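Local coordinates for protein alanine racemase (Corynebacterium glutamicum, PDB 2DY3) that is a pyridoxal-5'-phosphate-dependent enzyme of the alanine racemase family, pairing an N-terminal TIM-type barrel domain with a C-terminal domain rich in beta strands, at residues Ala31-Asn36 / His40-Val45. Sequence-based numbering, arbitrary orientation.
Sequences AVVKAN and HGVEKV. With PLP (pyridoxal-5'-phosphate), chain F.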
ATOM      1  N   ALA B  31       2.456  19.849  13.025  1.00 18.44           N
ATOM      2  CA  ALA B  31       3.083  18.727  12.335  1.00 17.97           C
ATOM      3  C   ALA B  31       2.049  17.933  11.543  1.00 17.09           C
ATOM      4  O   ALA B  31       1.101  17.391  12.111  1.00 16.20           O
ATOM      5  CB  ALA B  31       3.778  17.814  13.347  1.00 14.93           C
ATOM      6  N   VAL B  32       2.229  17.860  10.229  1.00 16.80           N
ATOM      7  CA  VAL B  32       1.283  17.109   9.411  1.00 15.92           C
ATOM      8  C   VAL B  32       1.665  15.636   9.422  1.00 14.55           C
ATOM      9  O   VAL B  32       2.673  15.241   8.839  1.00 16.37           O
ATOM     10  CB  VAL B  32       1.245  17.636   7.957  1.00 14.02           C
ATOM     11  CG1 VAL B  32       0.301  16.780   7.115  1.00 14.09           C
ATOM     12  CG2 VAL B  32       0.784  19.081   7.950  1.00 12.72           C
ATOM     13  N   VAL B  33       0.850  14.823  10.087  1.00 14.61           N
ATOM     14  CA  VAL B  33       1.126  13.397  10.181  1.00 12.29           C
ATOM     15  C   VAL B  33       0.040  12.497   9.621  1.00 12.79           C
ATOM     16  O   VAL B  33      -0.178  11.391  10.115  1.00 11.75           O
ATOM     17  CB  VAL B  33       1.424  12.985  11.642  1.00 10.62           C
ATOM     18  CG1 VAL B  33       2.627  13.751  12.145  1.00  7.12           C
ATOM     19  CG2 VAL B  33       0.209  13.244  12.531  1.00 10.01           C
ATOM     20  N   LYS B  34      -0.631  12.973   8.576  1.00 11.99           N
ATOM     21  CA  LYS B  34      -1.676  12.198   7.909  1.00 11.11           C
ATOM     22  C   LYS B  34      -1.034  10.957   7.258  1.00 11.64           C
ATOM     23  O   LYS B  34       0.196  10.824   7.217  1.00 11.06           O
ATOM     24  CB  LYS B  34      -2.343  13.060   6.828  1.00 12.46           C
ATOM     25  CG  LYS B  34      -1.414  13.381   5.656  1.00 13.47           C
ATOM     26  CD  LYS B  34      -1.789  14.665   4.906  1.00 17.33           C
ATOM     27  CE  LYS B  34      -1.000  14.696   3.611  1.00 19.87           C
ATOM     28  NZ  LYS B  34      -0.900  15.937   2.784  1.00 22.20           N
ATOM     29  N   ALA B  35      -1.864  10.049   6.753  1.00 11.51           N
ATOM     30  CA  ALA B  35      -1.370   8.834   6.100  1.00 11.24           C
ATOM     31  C   ALA B  35      -0.450   8.028   7.018  1.00 12.45           C
ATOM     32  O   ALA B  35       0.557   7.470   6.577  1.00 11.89           O
ATOM     33  CB  ALA B  35      -0.634   9.204   4.819  1.00 12.46           C
ATOM     34  N   ASN B  36      -0.805   7.969   8.296  1.00 14.36           N
ATOM     35  CA  ASN B  36      -0.017   7.242   9.284  1.00 14.02           C
ATOM     36  C   ASN B  36       1.401   7.798   9.344  1.00 15.24           C
ATOM     37  O   ASN B  36       2.381   7.055   9.267  1.00 15.89           O
ATOM     38  CB  ASN B  36       0.011   5.747   8.950  1.00 15.31           C
ATOM     39  CG  ASN B  36       0.603   4.910  10.067  1.00 18.65           C
ATOM     40  OD1 ASN B  36       0.636   5.331  11.223  1.00 22.95           O
ATOM     41  ND2 ASN B  36       1.061   3.712   9.731  1.00 21.99           N
ATOM     42  N   HIS B  40       5.305   6.327   8.207  1.00 16.18           N
ATOM     43  CA  HIS B  40       6.359   6.089   9.203  1.00 17.69           C
ATOM     44  C   HIS B  40       5.852   5.526  10.537  1.00 17.78           C
ATOM     45  O   HIS B  40       6.649   5.208  11.422  1.00 19.60           O
ATOM     46  CB  HIS B  40       7.147   7.378   9.482  1.00 14.83           C
ATOM     47  CG  HIS B  40       8.046   7.802   8.362  1.00 13.04           C
ATOM     48  ND1 HIS B  40       7.570   8.257   7.152  1.00 13.02           N
ATOM     49  CD2 HIS B  40       9.397   7.855   8.278  1.00 13.10           C
ATOM     50  CE1 HIS B  40       8.588   8.571   6.370  1.00 14.14           C
ATOM     51  NE2 HIS B  40       9.708   8.336   7.030  1.00 12.60           N
ATOM     52  N   GLY B  41       4.534   5.404  10.688  1.00 17.05           N
ATOM     53  CA  GLY B  41       3.982   4.883  11.930  1.00 16.30           C
ATOM     54  C   GLY B  41       3.648   5.999  12.906  1.00 17.00           C
ATOM     55  O   GLY B  41       4.440   6.320  13.799  1.00 16.23           O
ATOM     56  N   VAL B  42       2.463   6.582  12.745  1.00 15.59           N
ATOM     57  CA  VAL B  42       2.024   7.693  13.584  1.00 15.69           C
ATOM     58  C   VAL B  42       1.947   7.362  15.071  1.00 18.12           C
ATOM     59  O   VAL B  42       2.113   8.242  15.921  1.00 17.26           O
ATOM     60  CB  VAL B  42       0.642   8.221  13.110  1.00 15.80           C
ATOM     61  CG1 VAL B  42      -0.466   7.209  13.443  1.00 13.58           C
ATOM     62  CG2 VAL B  42       0.362   9.569  13.736  1.00 15.88           C
ATOM     63  N   GLU B  43       1.703   6.096  15.388  1.00 19.51           N
ATOM     64  CA  GLU B  43       1.598   5.672  16.777  1.00 22.93           C
ATOM     65  C   GLU B  43       2.895   5.923  17.538  1.00 23.34           C
ATOM     66  O   GLU B  43       2.877   6.155  18.745  1.00 25.51           O
ATOM     67  CB  GLU B  43       1.215   4.191  16.845  1.00 26.01           C
ATOM     68  CG  GLU B  43       1.090   3.660  18.258  1.00 35.20           C
ATOM     69  CD  GLU B  43       0.184   2.443  18.356  1.00 38.63           C
ATOM     70  OE1 GLU B  43       0.136   1.837  19.448  1.00 40.34           O
ATOM     71  OE2 GLU B  43      -0.483   2.099  17.353  1.00 39.50           O
ATOM     72  N   LYS B  44       4.015   5.881  16.825  1.00 21.48           N
ATOM     73  CA  LYS B  44       5.322   6.122  17.421  1.00 20.71           C
ATOM     74  C   LYS B  44       5.857   7.512  17.072  1.00 20.32           C
ATOM     75  O   LYS B  44       6.464   8.176  17.907  1.00 20.93           O
ATOM     76  CB  LYS B  44       6.325   5.069  16.943  1.00 21.48           C
ATOM     77  CG  LYS B  44       6.088   3.685  17.513  1.00 25.87           C
ATOM     78  CD  LYS B  44       6.276   3.678  19.024  1.00 30.39           C
ATOM     79  CE  LYS B  44       5.981   2.306  19.605  1.00 33.19           C
ATOM     80  NZ  LYS B  44       4.608   1.854  19.234  1.00 38.01           N
ATOM     81  N   VAL B  45       5.619   7.950  15.838  1.00 18.17           N
ATOM     82  CA  VAL B  45       6.106   9.242  15.371  1.00 17.93           C
ATOM     83  C   VAL B  45       5.505  10.470  16.050  1.00 19.18           C
ATOM     84  O   VAL B  45       6.238  11.351  16.510  1.00 20.61           O
ATOM     85  CB  VAL B  45       5.908   9.383  13.844  1.00 17.09           C
ATOM     86  CG1 VAL B  45       6.251  10.795  13.397  1.00 15.73           C
ATOM     87  CG2 VAL B  45       6.780   8.361  13.116  1.00 16.82           C
TER
HETATM   88  N1  PLP F 401      -1.332  20.872   4.586  1.00 28.09           N
HETATM   89  C2  PLP F 401      -2.322  20.116   3.950  1.00 28.04           C
HETATM   90  C2A PLP F 401      -3.731  20.675   3.842  1.00 28.10           C
HETATM   91  C3  PLP F 401      -1.979  18.851   3.418  1.00 28.17           C
HETATM   92  O3  PLP F 401      -2.938  18.091   2.780  1.00 30.92           O
HETATM   93  C4  PLP F 401      -0.639  18.369   3.545  1.00 26.28           C
HETATM   94  C4A PLP F 401      -0.195  17.007   2.950  1.00 27.00           C
HETATM   95  C5  PLP F 401       0.343  19.195   4.196  1.00 26.57           C
HETATM   96  C6  PLP F 401      -0.025  20.428   4.708  1.00 27.20           C
HETATM   97  C5A PLP F 401       1.776  18.782   4.349  1.00 25.76           C
HETATM   98  O4P PLP F 401       2.528  19.120   3.190  1.00 24.04           O
HETATM   99  P   PLP F 401       4.109  18.838   2.963  1.00 22.25           P
HETATM  100  O1P PLP F 401       4.368  17.419   3.178  1.00 19.09           O
HETATM  101  O2P PLP F 401       4.286  19.251   1.570  1.00 22.17           O
HETATM  102  O3P PLP F 401       4.759  19.705   3.970  1.00 20.59           O
HETATM  103  O   HOH W   1       1.089   3.844  13.722  1.00 22.38           O
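Asn-36 grips the start of helix 42-50 with both its backbone and its side chain, from a backbone in the left-handed helical region. Its O takes the N-H of Gly-41, N to O 3.1 Å. Asn-36 OD1 takes the N-H of Val-42, with N and OD1 2.7 Å apart. This second bond is short and fairly straight at the hydrogen (160°), yet the donor stands above the amide plane, 45° out of it. With chi1 at -170°, CG lies anti to the backbone N, which brings the amide oxygen to the N-H of Val-42, at the start of the helix. There a water passes the grip onward, donating to Asn-36 OD1 and accepting from Glu-43 N. Asn-36 OD1 also presses on Val-42 CG1, only 3.1 Å away. The whole arrangement occupies the link after strand 28-32 of the parallel TIM-type barrel, where the chain runs through the short helix 34-38 before entering outer helix 42-50. Lys-34 leaves the same turn in the other direction, its extended chain ending in the covalent bond from NZ to C4A of pyridoxal-5'-phosphate (1.3 Å), and Val-32 CG2 lies 3.6 Å from C6 of its ring. Val-33 CG2 meets Val-42 CG2 at 3.9 Å, the two side chains crossing at about a right angle, and Leu-68 of helix 62-70 touches both valines. Before the N-cap Gly-41, the ring of His-40 stacks on that of Tyr-220, its ND1 hydrogen-bonded to Tyr-38 O.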